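FG41 Malonate Semialdehyde Decarboxylase (PDB 3MLC) is an enzyme of the tautomerase superfamily, built on the beta-alpha-beta architecture of the MIF clan and assembled from three copies of the chain. Local coordinates at residues P1-D6 with V66-F71; A18-V23 with R36-I41; H24-E29 with A86-S91. All coordinates share one frame; numbering follows the deposited sequence.

Contact 1. Residues P1-D6 with V66-F71. With PR6 (3-chloro-3-oxopropanoic acid), chain F.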
ATOM      1  N   PRO A   1      -3.008  13.998   0.348  1.00 34.13           N
ATOM      2  CA  PRO A   1      -2.790  12.647  -0.162  1.00 34.09           C
ATOM      3  C   PRO A   1      -1.632  11.936   0.532  1.00 34.16           C
ATOM      4  O   PRO A   1      -0.704  12.587   1.016  1.00 34.02           O
ATOM      5  CB  PRO A   1      -2.447  12.883  -1.635  1.00 34.07           C
ATOM      6  CG  PRO A   1      -1.854  14.248  -1.673  1.00 34.02           C
ATOM      7  CD  PRO A   1      -2.538  15.033  -0.591  1.00 33.99           C
ATOM      8  N   LEU A   2      -1.698  10.607   0.576  1.00 34.34           N
ATOM      9  CA  LEU A   2      -0.605   9.796   1.108  1.00 34.59           C
ATOM     10  C   LEU A   2       0.195   9.184  -0.038  1.00 34.78           C
ATOM     11  O   LEU A   2      -0.360   8.487  -0.891  1.00 34.83           O
ATOM     12  CB  LEU A   2      -1.134   8.705   2.047  1.00 34.50           C
ATOM     13  CG  LEU A   2      -0.120   7.742   2.678  1.00 34.50           C
ATOM     14  CD1 LEU A   2       0.800   8.453   3.672  1.00 34.54           C
ATOM     15  CD2 LEU A   2      -0.837   6.577   3.345  1.00 34.55           C
ATOM     16  N   ILE A   3       1.537   9.420  -0.084  1.00 33.49           N
ATOM     17  CA  ILE A   3       2.427   8.949  -1.133  1.00 33.91           C
ATOM     18  C   ILE A   3       3.388   7.908  -0.593  1.00 34.29           C
ATOM     19  O   ILE A   3       4.087   8.142   0.392  1.00 32.58           O
ATOM     20  CB  ILE A   3       3.257  10.111  -1.826  1.00 34.20           C
ATOM     21  CG1 ILE A   3       2.407  11.362  -2.083  1.00 33.98           C
ATOM     22  CG2 ILE A   3       3.945   9.635  -3.106  1.00 33.18           C
ATOM     23  CD1 ILE A   3       1.086  11.101  -2.805  1.00 31.71           C
ATOM     24  N   ARG A   4       3.421   6.757  -1.263  1.00 34.12           N
ATOM     25  CA  ARG A   4       4.407   5.748  -0.965  1.00 34.82           C
ATOM     26  C   ARG A   4       5.406   5.733  -2.095  1.00 35.10           C
ATOM     27  O   ARG A   4       5.065   5.448  -3.248  1.00 35.15           O
ATOM     28  CB  ARG A   4       3.748   4.367  -0.772  1.00 35.00           C
ATOM     29  CG  ARG A   4       2.928   4.280   0.488  1.00 34.44           C
ATOM     30  CD  ARG A   4       2.045   3.048   0.523  1.00 35.33           C
ATOM     31  NE  ARG A   4       1.145   3.091   1.678  1.00 36.13           N
ATOM     32  CZ  ARG A   4       1.400   2.536   2.871  1.00 38.33           C
ATOM     33  NH1 ARG A   4       2.542   1.880   3.057  1.00 31.89           N
ATOM     34  NH2 ARG A   4       0.509   2.646   3.884  1.00 32.81           N
ATOM     35  N   ILE A   5       6.644   6.082  -1.773  1.00 35.77           N
ATOM     36  CA  ILE A   5       7.700   6.085  -2.769  1.00 35.31           C
ATOM     37  C   ILE A   5       8.582   4.897  -2.462  1.00 36.01           C
ATOM     38  O   ILE A   5       9.245   4.854  -1.422  1.00 36.43           O
ATOM     39  CB  ILE A   5       8.546   7.399  -2.733  1.00 35.54           C
ATOM     40  CG1 ILE A   5       7.668   8.614  -3.077  1.00 34.21           C
ATOM     41  CG2 ILE A   5       9.764   7.290  -3.675  1.00 34.01           C
ATOM     42  CD1 ILE A   5       8.024   9.893  -2.328  1.00 30.20           C
ATOM     43  N   ASP A   6       8.608   3.929  -3.361  1.00 36.68           N
ATOM     44  CA  ASP A   6       9.484   2.790  -3.165  1.00 36.93           C
ATOM     45  C   ASP A   6      10.589   2.816  -4.192  1.00 38.07           C
ATOM     46  O   ASP A   6      10.332   2.864  -5.391  1.00 38.70           O
ATOM     47  CB  ASP A   6       8.709   1.476  -3.217  1.00 36.24           C
ATOM     48  CG  ASP A   6       7.894   1.236  -1.969  1.00 34.42           C
ATOM     49  OD1 ASP A   6       8.283   0.374  -1.145  1.00 33.49           O
ATOM     50  OD2 ASP A   6       6.846   1.886  -1.827  1.00 32.54           O
ATOM     51  N   VAL A  66      12.105   3.859  -9.503  1.00 38.27           N
ATOM     52  CA  VAL A  66      11.362   4.578  -8.480  1.00 36.53           C
ATOM     53  C   VAL A  66       9.879   4.328  -8.731  1.00 36.24           C
ATOM     54  O   VAL A  66       9.365   4.694  -9.768  1.00 35.51           O
ATOM     55  CB  VAL A  66      11.645   6.106  -8.521  1.00 36.11           C
ATOM     56  CG1 VAL A  66      10.901   6.856  -7.394  1.00 34.55           C
ATOM     57  CG2 VAL A  66      13.131   6.364  -8.449  1.00 35.06           C
ATOM     58  N   ILE A  67       9.206   3.700  -7.767  1.00 35.79           N
ATOM     59  CA  ILE A  67       7.778   3.451  -7.858  1.00 35.17           C
ATOM     60  C   ILE A  67       7.064   4.394  -6.915  1.00 35.53           C
ATOM     61  O   ILE A  67       7.397   4.468  -5.732  1.00 35.87           O
ATOM     62  CB  ILE A  67       7.394   1.953  -7.556  1.00 34.96           C
ATOM     63  CG1 ILE A  67       8.135   1.007  -8.514  1.00 33.90           C
ATOM     64  CG2 ILE A  67       5.878   1.751  -7.645  1.00 33.61           C
ATOM     65  CD1 ILE A  67       7.659  -0.424  -8.459  1.00 36.29           C
ATOM     66  N   ILE A  68       6.064   5.094  -7.451  1.00 35.24           N
ATOM     67  CA  ILE A  68       5.366   6.154  -6.747  1.00 35.62           C
ATOM     68  C   ILE A  68       3.880   5.822  -6.765  1.00 34.60           C
ATOM     69  O   ILE A  68       3.284   5.730  -7.810  1.00 34.93           O
ATOM     70  CB  ILE A  68       5.643   7.543  -7.409  1.00 35.62           C
ATOM     71  CG1 ILE A  68       7.121   7.917  -7.299  1.00 36.51           C
ATOM     72  CG2 ILE A  68       4.757   8.640  -6.815  1.00 36.42           C
ATOM     73  CD1 ILE A  68       7.629   8.836  -8.415  1.00 37.86           C
ATOM     74  N   HIS A  69       3.290   5.622  -5.597  1.00 34.21           N
ATOM     75  CA  HIS A  69       1.900   5.182  -5.514  1.00 33.68           C
ATOM     76  C   HIS A  69       1.178   6.251  -4.736  1.00 34.88           C
ATOM     77  O   HIS A  69       1.468   6.464  -3.571  1.00 35.50           O
ATOM     78  CB  HIS A  69       1.844   3.855  -4.760  1.00 32.67           C
ATOM     79  CG  HIS A  69       0.552   3.110  -4.874  1.00 29.25           C
ATOM     80  ND1 HIS A  69      -0.625   3.671  -5.342  1.00 27.92           N
ATOM     81  CD2 HIS A  69       0.242   1.844  -4.508  1.00 25.87           C
ATOM     82  CE1 HIS A  69      -1.589   2.772  -5.287  1.00 27.53           C
ATOM     83  NE2 HIS A  69      -1.089   1.655  -4.787  1.00 27.61           N
ATOM     84  N   VAL A  70       0.245   6.920  -5.400  1.00 34.91           N
ATOM     85  CA  VAL A  70      -0.488   8.039  -4.836  1.00 35.08           C
ATOM     86  C   VAL A  70      -1.852   7.567  -4.317  1.00 34.72           C
ATOM     87  O   VAL A  70      -2.687   7.096  -5.088  1.00 34.66           O
ATOM     88  CB  VAL A  70      -0.700   9.170  -5.931  1.00 35.25           C
ATOM     89  CG1 VAL A  70      -1.456  10.389  -5.371  1.00 35.36           C
ATOM     90  CG2 VAL A  70       0.620   9.595  -6.535  1.00 33.55           C
ATOM     91  N   PHE A  71      -2.079   7.698  -3.013  1.00 34.43           N
ATOM     92  CA  PHE A  71      -3.405   7.464  -2.441  1.00 34.36           C
ATOM     93  C   PHE A  71      -4.105   8.801  -2.184  1.00 36.33           C
ATOM     94  O   PHE A  71      -3.642   9.631  -1.379  1.00 36.60           O
ATOM     95  CB  PHE A  71      -3.332   6.632  -1.161  1.00 33.99           C
ATOM     96  CG  PHE A  71      -2.695   5.281  -1.345  1.00 30.90           C
ATOM     97  CD1 PHE A  71      -3.477   4.158  -1.617  1.00 30.00           C
ATOM     98  CD2 PHE A  71      -1.323   5.130  -1.236  1.00 30.85           C
ATOM     99  CE1 PHE A  71      -2.902   2.901  -1.764  1.00 30.41           C
ATOM    100  CE2 PHE A  71      -0.729   3.864  -1.387  1.00 29.42           C
ATOM    101  CZ  PHE A  71      -1.521   2.753  -1.641  1.00 30.24           C
TER
HETATM  102  CAH PR6 F 150      -4.267  14.150   0.821  1.00 36.30           C
HETATM  103  OAI PR6 F 150      -4.456  15.286   1.141  1.00 37.07           O
HETATM  104  CAJ PR6 F 150      -5.256  13.096   1.213  1.00 35.34           C
HETATM  105  CAK PR6 F 150      -6.484  13.351   0.346  1.00 38.32           C
HETATM  106  OAL PR6 F 150      -7.399  13.943   0.858  1.00 36.99           O
HETATM  107  OAM PR6 F 150      -6.421  13.057  -0.830  1.00 38.24           O
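Arg4 lays its aliphatic arm against the ring of Phe71, two residue pairs along from its own partner, His69: Arg4 CD comes within 3.5 Å of Phe71 CE2. The guanidinium plane stands 84° to the ring, nearly perpendicular and not stacked; the ring carbon lies at the guanidinium edge. Arg4 is extended from CG to NE, and its NH1, turned away from the ring, makes a salt bridge with Asp6 of the second subunit. Phe71 CZ also sits over the rim of one face of the His69 imidazole. On the other face of the sheet Ile3 and Val70 run side by side, CD1 of Ile3 meeting CG1 of Val70 at 3.7 Å, and Ile3 CG2 touches Ile68 CG2 at 3.9 Å. Six backbone hydrogen bonds pair Leu2 with Phe71, Arg4 with His69 and Asp6 with Ile67, the straightest from Arg4 N to His69 O (3.0 Å, 173°). Pro1 is bonded covalently through its N to CAH of PR6 (1.4 Å). These are the two central strands of the four-stranded sheet: strand 39-45 flanks 2-8, strand 102-109 flanks 66-73, and helix 14-31 packs on the isoleucine face through Val23 and Leu27.

Contact 2. Residues A18-V23 with R36-I41. With PR6 (3-chloro-3-oxopropanoic acid), chain F.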
ATOM      1  N   ALA A  18      15.522  14.405  -2.184  1.00 42.39           N
ATOM      2  CA  ALA A  18      15.271  15.272  -3.345  1.00 42.41           C
ATOM      3  C   ALA A  18      14.173  14.752  -4.282  1.00 41.88           C
ATOM      4  O   ALA A  18      13.409  15.553  -4.874  1.00 42.12           O
ATOM      5  CB  ALA A  18      16.593  15.556  -4.135  1.00 42.35           C
ATOM      6  N   ILE A  19      14.116  13.430  -4.438  1.00 41.11           N
ATOM      7  CA  ILE A  19      13.018  12.754  -5.146  1.00 40.73           C
ATOM      8  C   ILE A  19      11.693  13.015  -4.440  1.00 40.44           C
ATOM      9  O   ILE A  19      10.678  13.244  -5.094  1.00 41.28           O
ATOM     10  CB  ILE A  19      13.282  11.206  -5.277  1.00 41.20           C
ATOM     11  CG1 ILE A  19      14.459  10.954  -6.211  1.00 39.51           C
ATOM     12  CG2 ILE A  19      12.012  10.434  -5.772  1.00 41.06           C
ATOM     13  CD1 ILE A  19      15.071   9.578  -6.125  1.00 41.13           C
ATOM     14  N   ALA A  20      11.707  12.986  -3.102  1.00 40.05           N
ATOM     15  CA  ALA A  20      10.503  13.203  -2.275  1.00 38.74           C
ATOM     16  C   ALA A  20      10.011  14.641  -2.364  1.00 38.50           C
ATOM     17  O   ALA A  20       8.814  14.895  -2.494  1.00 38.04           O
ATOM     18  CB  ALA A  20      10.794  12.822  -0.815  1.00 39.10           C
ATOM     19  N   ASP A  21      10.954  15.579  -2.286  1.00 38.94           N
ATOM     20  CA  ASP A  21      10.718  16.995  -2.601  1.00 39.35           C
ATOM     21  C   ASP A  21      10.100  17.258  -3.973  1.00 39.15           C
ATOM     22  O   ASP A  21       9.114  17.995  -4.079  1.00 38.74           O
ATOM     23  CB  ASP A  21      12.018  17.790  -2.434  1.00 39.59           C
ATOM     24  CG  ASP A  21      12.460  17.878  -0.980  1.00 40.56           C
ATOM     25  OD1 ASP A  21      13.633  18.204  -0.748  1.00 42.39           O
ATOM     26  OD2 ASP A  21      11.645  17.604  -0.065  1.00 42.12           O
ATOM     27  N   ALA A  22      10.687  16.658  -5.009  1.00 39.24           N
ATOM     28  CA  ALA A  22      10.214  16.776  -6.387  1.00 39.60           C
ATOM     29  C   ALA A  22       8.791  16.250  -6.599  1.00 40.33           C
ATOM     30  O   ALA A  22       7.952  16.941  -7.192  1.00 40.96           O
ATOM     31  CB  ALA A  22      11.212  16.110  -7.351  1.00 39.56           C
ATOM     32  N   VAL A  23       8.506  15.051  -6.077  1.00 40.87           N
ATOM     33  CA  VAL A  23       7.168  14.433  -6.160  1.00 40.02           C
ATOM     34  C   VAL A  23       6.160  15.347  -5.499  1.00 39.77           C
ATOM     35  O   VAL A  23       5.062  15.520  -6.005  1.00 40.16           O
ATOM     36  CB  VAL A  23       7.117  12.991  -5.506  1.00 40.25           C
ATOM     37  CG1 VAL A  23       5.656  12.471  -5.358  1.00 39.64           C
ATOM     38  CG2 VAL A  23       7.958  12.000  -6.306  1.00 40.31           C
ATOM     39  N   ARG A  36       1.793  22.402   2.992  1.00 35.70           N
ATOM     40  CA  ARG A  36       2.079  21.495   4.127  1.00 36.06           C
ATOM     41  C   ARG A  36       1.195  20.227   4.129  1.00 35.64           C
ATOM     42  O   ARG A  36       1.210  19.446   5.090  1.00 35.81           O
ATOM     43  CB  ARG A  36       1.989  22.228   5.468  1.00 35.66           C
ATOM     44  CG  ARG A  36       3.039  23.349   5.651  1.00 36.78           C
ATOM     45  CD  ARG A  36       3.372  23.600   7.146  1.00 40.06           C
ATOM     46  NE  ARG A  36       4.686  23.048   7.518  1.00 43.71           N
ATOM     47  CZ  ARG A  36       4.908  22.187   8.512  1.00 47.50           C
ATOM     48  NH1 ARG A  36       3.910  21.762   9.269  1.00 50.09           N
ATOM     49  NH2 ARG A  36       6.140  21.749   8.765  1.00 49.44           N
ATOM     50  N   ASP A  37       0.438  20.043   3.044  1.00 35.68           N
ATOM     51  CA  ASP A  37      -0.370  18.822   2.798  1.00 35.99           C
ATOM     52  C   ASP A  37       0.575  17.748   2.268  1.00 35.35           C
ATOM     53  O   ASP A  37       0.479  17.312   1.124  1.00 35.18           O
ATOM     54  CB  ASP A  37      -1.455  19.138   1.770  1.00 36.11           C
ATOM     55  CG  ASP A  37      -2.458  18.016   1.593  1.00 38.16           C
ATOM     56  OD1 ASP A  37      -2.293  16.916   2.171  1.00 36.96           O
ATOM     57  OD2 ASP A  37      -3.441  18.257   0.864  1.00 40.62           O
ATOM     58  N   ARG A  38       1.524  17.367   3.114  1.00 34.78           N
ATOM     59  CA  ARG A  38       2.631  16.513   2.724  1.00 33.49           C
ATOM     60  C   ARG A  38       2.771  15.298   3.624  1.00 33.45           C
ATOM     61  O   ARG A  38       3.145  15.435   4.817  1.00 34.28           O
ATOM     62  CB  ARG A  38       3.940  17.296   2.766  1.00 33.35           C
ATOM     63  CG  ARG A  38       5.108  16.457   2.337  1.00 31.70           C
ATOM     64  CD  ARG A  38       6.347  17.315   2.239  1.00 30.67           C
ATOM     65  NE  ARG A  38       7.424  16.500   1.760  1.00 28.05           N
ATOM     66  CZ  ARG A  38       8.626  16.937   1.374  1.00 32.83           C
ATOM     67  NH1 ARG A  38       8.936  18.237   1.403  1.00 28.80           N
ATOM     68  NH2 ARG A  38       9.517  16.050   0.934  1.00 28.37           N
ATOM     69  N   PHE A  39       2.505  14.129   3.036  1.00 32.00           N
ATOM     70  CA  PHE A  39       2.511  12.824   3.712  1.00 31.15           C
ATOM     71  C   PHE A  39       3.102  11.764   2.804  1.00 31.66           C
ATOM     72  O   PHE A  39       2.486  11.384   1.811  1.00 30.31           O
ATOM     73  CB  PHE A  39       1.084  12.443   4.155  1.00 30.36           C
ATOM     74  CG  PHE A  39       0.397  13.553   4.851  1.00 30.65           C
ATOM     75  CD1 PHE A  39      -0.394  14.472   4.127  1.00 30.37           C
ATOM     76  CD2 PHE A  39       0.635  13.785   6.204  1.00 31.10           C
ATOM     77  CE1 PHE A  39      -1.006  15.541   4.764  1.00 27.85           C
ATOM     78  CE2 PHE A  39       0.039  14.856   6.842  1.00 31.53           C
ATOM     79  CZ  PHE A  39      -0.778  15.747   6.123  1.00 30.08           C
ATOM     80  N   GLN A  40       4.295  11.281   3.168  1.00 31.41           N
ATOM     81  CA  GLN A  40       5.099  10.432   2.315  1.00 31.20           C
ATOM     82  C   GLN A  40       5.824   9.374   3.121  1.00 31.18           C
ATOM     83  O   GLN A  40       6.330   9.644   4.199  1.00 30.17           O
ATOM     84  CB  GLN A  40       6.144  11.264   1.525  1.00 31.50           C
ATOM     85  CG  GLN A  40       5.562  12.489   0.779  1.00 32.93           C
ATOM     86  CD  GLN A  40       6.543  13.166  -0.163  1.00 32.56           C
ATOM     87  OE1 GLN A  40       7.747  13.215   0.096  1.00 35.41           O
ATOM     88  NE2 GLN A  40       6.026  13.702  -1.263  1.00 33.31           N
ATOM     89  N   ILE A  41       5.868   8.157   2.583  1.00 32.00           N
ATOM     90  CA  ILE A  41       6.649   7.076   3.172  1.00 31.43           C
ATOM     91  C   ILE A  41       7.667   6.627   2.128  1.00 32.52           C
ATOM     92  O   ILE A  41       7.306   6.004   1.133  1.00 32.38           O
ATOM     93  CB  ILE A  41       5.753   5.866   3.657  1.00 31.55           C
ATOM     94  CG1 ILE A  41       4.749   6.317   4.739  1.00 32.51           C
ATOM     95  CG2 ILE A  41       6.628   4.736   4.181  1.00 26.83           C
ATOM     96  CD1 ILE A  41       3.536   5.373   4.981  1.00 30.60           C
TER
HETATM   97  CAH PR6 F 150      -4.267  14.150   0.821  1.00 36.30           C
HETATM   98  OAI PR6 F 150      -4.456  15.286   1.141  1.00 37.07           O
HETATM   99  CAJ PR6 F 150      -5.256  13.096   1.213  1.00 35.34           C
HETATM  100  CAK PR6 F 150      -6.484  13.351   0.346  1.00 38.32           C
HETATM  101  OAL PR6 F 150      -7.399  13.943   0.858  1.00 36.99           O
HETATM  102  OAM PR6 F 150      -6.421  13.057  -0.830  1.00 38.24           O
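Asp21 OD2 is gripped by both terminal nitrogens of Arg38, NH2 at 2.8 Å and NH1 at 3.1 Å, in an end-on salt bridge that converges on a single oxygen. That oxygen lies close to the guanidinium plane, whereas the carboxylate itself is turned 80° from it, so the groups do not form the coplanar pair in which each nitrogen takes its own oxygen. NH2 arrives nearly along the C-O axis; NH1 comes from the anti side, out of the carboxylate plane. Arg38 reaches the helix because its side chain is extended throughout, with CG opposite the backbone N (chi1 -179°). Arg17, one turn earlier on the helix, adds a second salt bridge to the same Asp21 oxygen, so two positive groups probably stabilise the ionised carboxylate.

Next to this salt bridge, Gln40 NE2 donates to Ala20 O over 3.3 Å, with the acceptor practically in the amide plane of the glutamine. The amide oxygen, OE1, rests 3.2 Å from Ala20 CB and accepts a weak hydrogen bond from Arg38 NH2. Asp37, the centre of an inverse gamma turn, places OD1 2.9 Å from OAI of PR6. The contact ties helix 14-31 to the entry of strand 39-45, the last two elements of a beta-alpha-beta unit begun by strand 2-8; Phe39 and Gln40 also pair with an antiparallel strand of the second subunit, and helix 78-92 flanks the helix at Ala22 and Val23.

Contact 3. Residues H24-E29 with A86-S91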
ATOM      1  N   HIS A  24       6.564  15.959  -4.388  1.00 39.18           N
ATOM      2  CA  HIS A  24       5.693  16.832  -3.613  1.00 38.39           C
ATOM      3  C   HIS A  24       5.496  18.202  -4.247  1.00 37.94           C
ATOM      4  O   HIS A  24       4.378  18.731  -4.264  1.00 37.26           O
ATOM      5  CB  HIS A  24       6.201  17.005  -2.173  1.00 37.88           C
ATOM      6  CG  HIS A  24       5.336  17.914  -1.350  1.00 37.93           C
ATOM      7  ND1 HIS A  24       4.027  17.605  -1.037  1.00 38.39           N
ATOM      8  CD2 HIS A  24       5.577  19.128  -0.801  1.00 34.72           C
ATOM      9  CE1 HIS A  24       3.495  18.598  -0.347  1.00 36.41           C
ATOM     10  NE2 HIS A  24       4.421  19.524  -0.172  1.00 33.98           N
ATOM     11  N   ASP A  25       6.582  18.794  -4.730  1.00 38.52           N
ATOM     12  CA  ASP A  25       6.488  20.085  -5.449  1.00 39.49           C
ATOM     13  C   ASP A  25       5.519  19.940  -6.608  1.00 39.17           C
ATOM     14  O   ASP A  25       4.704  20.829  -6.848  1.00 39.58           O
ATOM     15  CB  ASP A  25       7.855  20.579  -5.984  1.00 38.90           C
ATOM     16  CG  ASP A  25       8.873  20.865  -4.876  1.00 41.63           C
ATOM     17  OD1 ASP A  25       8.467  21.311  -3.777  1.00 41.80           O
ATOM     18  OD2 ASP A  25      10.102  20.634  -5.109  1.00 45.84           O
ATOM     19  N   ALA A  26       5.615  18.810  -7.311  1.00 39.52           N
ATOM     20  CA  ALA A  26       4.813  18.560  -8.490  1.00 40.18           C
ATOM     21  C   ALA A  26       3.315  18.437  -8.157  1.00 40.94           C
ATOM     22  O   ALA A  26       2.489  18.974  -8.895  1.00 40.38           O
ATOM     23  CB  ALA A  26       5.325  17.341  -9.251  1.00 39.99           C
ATOM     24  N   LEU A  27       2.982  17.752  -7.051  1.00 41.66           N
ATOM     25  CA  LEU A  27       1.586  17.621  -6.607  1.00 42.85           C
ATOM     26  C   LEU A  27       1.004  18.930  -6.118  1.00 43.10           C
ATOM     27  O   LEU A  27      -0.192  19.139  -6.225  1.00 43.77           O
ATOM     28  CB  LEU A  27       1.420  16.563  -5.510  1.00 42.61           C
ATOM     29  CG  LEU A  27       1.857  15.144  -5.875  1.00 43.55           C
ATOM     30  CD1 LEU A  27       2.212  14.369  -4.618  1.00 42.42           C
ATOM     31  CD2 LEU A  27       0.787  14.451  -6.709  1.00 42.20           C
ATOM     32  N   VAL A  28       1.838  19.780  -5.527  1.00 44.12           N
ATOM     33  CA  VAL A  28       1.411  21.131  -5.162  1.00 44.81           C
ATOM     34  C   VAL A  28       1.142  21.937  -6.445  1.00 45.70           C
ATOM     35  O   VAL A  28       0.097  22.585  -6.562  1.00 45.54           O
ATOM     36  CB  VAL A  28       2.415  21.832  -4.187  1.00 44.98           C
ATOM     37  CG1 VAL A  28       2.006  23.284  -3.909  1.00 42.31           C
ATOM     38  CG2 VAL A  28       2.494  21.054  -2.859  1.00 44.81           C
ATOM     39  N   GLU A  29       2.051  21.849  -7.417  1.00 46.48           N
ATOM     40  CA  GLU A  29       1.853  22.498  -8.710  1.00 48.12           C
ATOM     41  C   GLU A  29       0.533  22.163  -9.398  1.00 48.14           C
ATOM     42  O   GLU A  29      -0.256  23.061  -9.697  1.00 48.39           O
ATOM     43  CB  GLU A  29       2.978  22.156  -9.681  1.00 48.91           C
ATOM     44  CG  GLU A  29       4.290  22.880  -9.464  1.00 52.99           C
ATOM     45  CD  GLU A  29       5.166  22.826 -10.707  1.00 57.89           C
ATOM     46  OE1 GLU A  29       6.415  22.875 -10.569  1.00 61.44           O
ATOM     47  OE2 GLU A  29       4.595  22.727 -11.818  1.00 59.62           O
ATOM     48  N   ALA A  86       3.092  13.786 -15.701  1.00 39.97           N
ATOM     49  CA  ALA A  86       4.093  14.582 -16.444  1.00 39.70           C
ATOM     50  C   ALA A  86       4.936  15.429 -15.517  1.00 39.91           C
ATOM     51  O   ALA A  86       6.162  15.416 -15.627  1.00 40.35           O
ATOM     52  CB  ALA A  86       3.425  15.468 -17.502  1.00 38.63           C
ATOM     53  N   ALA A  87       4.276  16.162 -14.611  1.00 40.04           N
ATOM     54  CA  ALA A  87       4.979  17.062 -13.694  1.00 40.32           C
ATOM     55  C   ALA A  87       5.956  16.321 -12.784  1.00 40.87           C
ATOM     56  O   ALA A  87       7.075  16.784 -12.596  1.00 41.09           O
ATOM     57  CB  ALA A  87       4.007  17.895 -12.880  1.00 39.86           C
ATOM     58  N   ILE A  88       5.550  15.160 -12.258  1.00 41.20           N
ATOM     59  CA  ILE A  88       6.430  14.338 -11.434  1.00 41.53           C
ATOM     60  C   ILE A  88       7.664  13.889 -12.206  1.00 41.86           C
ATOM     61  O   ILE A  88       8.762  14.037 -11.730  1.00 41.46           O
ATOM     62  CB  ILE A  88       5.704  13.094 -10.813  1.00 41.85           C
ATOM     63  CG1 ILE A  88       4.489  13.513  -9.974  1.00 41.09           C
ATOM     64  CG2 ILE A  88       6.687  12.247  -9.983  1.00 41.21           C
ATOM     65  CD1 ILE A  88       3.745  12.340  -9.323  1.00 41.82           C
ATOM     66  N   THR A  89       7.470  13.357 -13.408  1.00 43.49           N
ATOM     67  CA  THR A  89       8.564  12.825 -14.235  1.00 44.33           C
ATOM     68  C   THR A  89       9.554  13.926 -14.649  1.00 45.54           C
ATOM     69  O   THR A  89      10.777  13.736 -14.573  1.00 44.70           O
ATOM     70  CB  THR A  89       8.007  12.037 -15.452  1.00 44.86           C
ATOM     71  OG1 THR A  89       7.076  11.044 -14.984  1.00 46.24           O
ATOM     72  CG2 THR A  89       9.101  11.317 -16.205  1.00 42.85           C
ATOM     73  N   GLU A  90       9.023  15.083 -15.052  1.00 46.58           N
ATOM     74  CA  GLU A  90       9.884  16.205 -15.417  1.00 48.18           C
ATOM     75  C   GLU A  90      10.530  16.853 -14.178  1.00 48.19           C
ATOM     76  O   GLU A  90      11.650  17.331 -14.261  1.00 48.87           O
ATOM     77  CB  GLU A  90       9.195  17.200 -16.412  1.00 47.95           C
ATOM     78  CG  GLU A  90       7.955  17.980 -15.902  1.00 48.97           C
ATOM     79  CD  GLU A  90       6.854  18.264 -16.990  1.00 49.34           C
ATOM     80  OE1 GLU A  90       5.892  18.999 -16.664  1.00 50.79           O
ATOM     81  OE2 GLU A  90       6.908  17.745 -18.143  1.00 49.96           O
ATOM     82  N   SER A  91       9.856  16.807 -13.025  1.00 48.80           N
ATOM     83  CA  SER A  91      10.439  17.266 -11.753  1.00 48.98           C
ATOM     84  C   SER A  91      11.610  16.414 -11.283  1.00 49.25           C
ATOM     85  O   SER A  91      12.442  16.896 -10.508  1.00 49.84           O
ATOM     86  CB  SER A  91       9.405  17.304 -10.627  1.00 48.73           C
ATOM     87  OG  SER A  91       8.613  18.478 -10.693  1.00 50.46           O
TER
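Ala26 CB points into the neighbouring helix and touches its backbone directly, 3.7 Å from both Ala87 C and Ile88 N. Around that methyl stand three side chains: Ala87 CB at 3.9 Å, Ile88 CG1 at 4.0 Å and Ser91 OG at 3.8 Å. Ile88 brings CG1 to this place by setting it opposite its own carbonyl carbon (chi1 -57°); from there the extended arm carries CD1 on to a looser meeting with Leu27 CD2, 4.5 Å away. The small residues let the backbones come close, with the CA atoms of Ala26 and Ile88 5.4 Å apart and the segment axes 8.5 Å apart at an angle of 145° between their directions. Further out, the same side of helix 14-31 continues the packing: Val30 meets Ala87, Val23 meets Ile88, and Ala22 meets Ser91. On the side of its helix turned away from this contact, His24 is fixed by a hydrogen bond from NE2 to Ala35 O. No hydrogen bond or salt bridge crosses between 24-29 and 86-91, so their association rests on van der Waals packing and the burial of apolar groups, with the fit of one methyl against a helix backbone at its centre.

All three contacts are buried. Contact 1, its centre about 4 Å from that of the chain, is sheet: regular backbone bonds, one apolar face, and a mixed face that meets neighbouring subunits. Contacts 2 and 3, about 8 and 9 Å out, admit partly exposed residues (Asp21; Ala87 and Ser91) and share helix 14-31, which contact 2 fastens to strand 39-45 by a salt bridge and a side-chain amide hydrogen bond, and contact 3 presses against helix 78-92 by mainly apolar packing. Probable backbone bonds from Ile3 to Phe39 and Ile41 join contacts 1 and 2, and both reach PR6. Contact 1 meets contact 3 through side chains, Ile68 with Ile88 and Ile3 with Leu27. His24, turned from helix 78-92, packs on Arg38 and Gln40.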